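Local coordinates for single-stranded DNA-binding protein 1 (Streptomyces coelicolor, PDB 4DAM), which probably binds single-stranded DNA as a homotetramer, through the OB-fold domain that makes up most of this fragment, at residues Thr75-Ser78 against Gly79-Val83. The protein carries 1 engineered substitution. Numbering follows the deposited sequence. Where two conformers were deposited one is given.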
loop_
_atom_site.group_PDB
_atom_site.type_symbol
_atom_site.label_atom_id
_atom_site.label_comp_id
_atom_site.label_asym_id
_atom_site.label_seq_id
_atom_site.Cartn_x
_atom_site.Cartn_y
_atom_site.Cartn_z
ATOM N N THR A 75 24.895 0.169 -2.701
ATOM C CA THR A 75 26.192 0.006 -2.034
ATOM C C THR A 75 26.013 -0.677 -0.672
ATOM O O THR A 75 26.659 -1.706 -0.368
ATOM C CB THR A 75 26.874 1.371 -1.907
ATOM O OG1 THR A 75 27.119 1.866 -3.238
ATOM C CG2 THR A 75 28.174 1.289 -1.144
ATOM N N ASN A 76 25.067 -0.187 0.101
ATOM C CA ASN A 76 24.805 -0.775 1.420
ATOM C C ASN A 76 24.229 -2.194 1.357
ATOM O O ASN A 76 24.636 -3.099 2.116
ATOM C CB ASN A 76 23.934 0.156 2.254
ATOM C CG ASN A 76 24.637 1.449 2.607
ATOM O OD1 ASN A 76 25.864 1.580 2.420
ATOM N ND2 ASN A 76 23.872 2.429 3.076
ATOM N N ALA A 77 23.293 -2.428 0.460
ATOM C CA ALA A 77 22.732 -3.763 0.284
ATOM C C ALA A 77 23.769 -4.788 -0.139
ATOM O O ALA A 77 23.663 -5.961 0.226
ATOM C CB ALA A 77 21.586 -3.737 -0.710
ATOM N N SER A 78 24.718 -4.371 -0.979
ATOM C CA SER A 78 25.718 -5.290 -1.508
ATOM C C SER A 78 26.580 -5.892 -0.405
ATOM O O SER A 78 27.045 -6.997 -0.551
ATOM C CB SER A 78 26.586 -4.626 -2.567
ATOM O OG SER A 78 27.457 -3.682 -1.978
ATOM N N GLY A 79 26.735 -5.176 0.697
ATOM C CA GLY A 79 27.494 -5.673 1.846
ATOM C C GLY A 79 26.695 -6.332 2.955
ATOM O O GLY A 79 27.263 -6.849 3.903
ATOM N N SER A 80 25.375 -6.299 2.832
ATOM C CA SER A 80 24.470 -6.651 3.928
ATOM C C SER A 80 23.510 -7.816 3.675
ATOM O O SER A 80 23.137 -8.505 4.616
ATOM C CB SER A 80 23.668 -5.401 4.298
ATOM O OG SER A 80 22.879 -5.603 5.461
ATOM N N LEU A 81 23.120 -8.052 2.427
ATOM C CA LEU A 81 22.103 -9.057 2.129
ATOM C C LEU A 81 22.664 -10.379 1.605
ATOM O O LEU A 81 23.524 -10.405 0.734
ATOM C CB LEU A 81 21.087 -8.512 1.107
ATOM C CG LEU A 81 20.358 -7.220 1.464
ATOM C CD1 LEU A 81 19.360 -6.861 0.383
ATOM C CD2 LEU A 81 19.636 -7.374 2.796
ATOM N N ALA A 82 22.132 -11.468 2.129
ATOM C CA ALA A 82 22.495 -12.825 1.704
ATOM C C ALA A 82 21.238 -13.688 1.592
ATOM O O ALA A 82 20.195 -13.416 2.212
ATOM C CB ALA A 82 23.498 -13.461 2.697
ATOM N N VAL A 83 21.355 -14.777 0.847
ATOM C CA VAL A 83 20.256 -15.725 0.696
ATOM C C VAL A 83 19.727 -16.171 2.048
ATOM O O VAL A 83 20.493 -16.500 2.976
ATOM C CB VAL A 83 20.646 -16.970 -0.134
ATOM C CG1 VAL A 83 19.572 -18.067 -0.020
ATOM C CG2 VAL A 83 20.868 -16.585 -1.574
HETATM O O HOH W 1 24.640 -8.774 -0.969
#
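With chi1 at -56°, L81 holds CG beside its backbone N and anti to its carbonyl carbon, and the extended chi2 carries CD1 back to the methyl of A77, where CB and CD1 meet at 4.0 Å. This apolar touch sits at the C-terminal end of helix 71-80, the single helix packed against the OB-fold barrel, and illustrates how a helix gives way to an extended chain. In the last turn i+3 bonds appear: G79 N turns to N76 O at 3.3 Å, a bent bond of 138°, and S80 N binds A77 O at 3.1 Å from above the carbonyl plane. A77 O also keeps the i+4 bond from L81 N, again at 3.1 Å, so it is gripped by two N-H groups arriving from one face, that of L81 tilted modestly from the plane.

S78 places OG between its own N and carbonyl carbon (chi1 71°), where it donates to T75 O at 2.7 Å and occupies a carbonyl one turn back. S80 CB lies 3.3 Å from N76 O, while in the conformer given its OG is hydrogen-bonded to H117 NE2. The N76 amide is held by Q72 through OD1 and by L119 O of the second subunit through ND2; L119 of that subunit also packs on S80 and L81. L81 further touches P28 and F41 of the barrel strands, so the turn joins helix, barrel and subunit interface. A water finally lies at the exit, 3.0 Å from S78 O and 2.6 Å from L81 O, where it can bridge the two carbonyls.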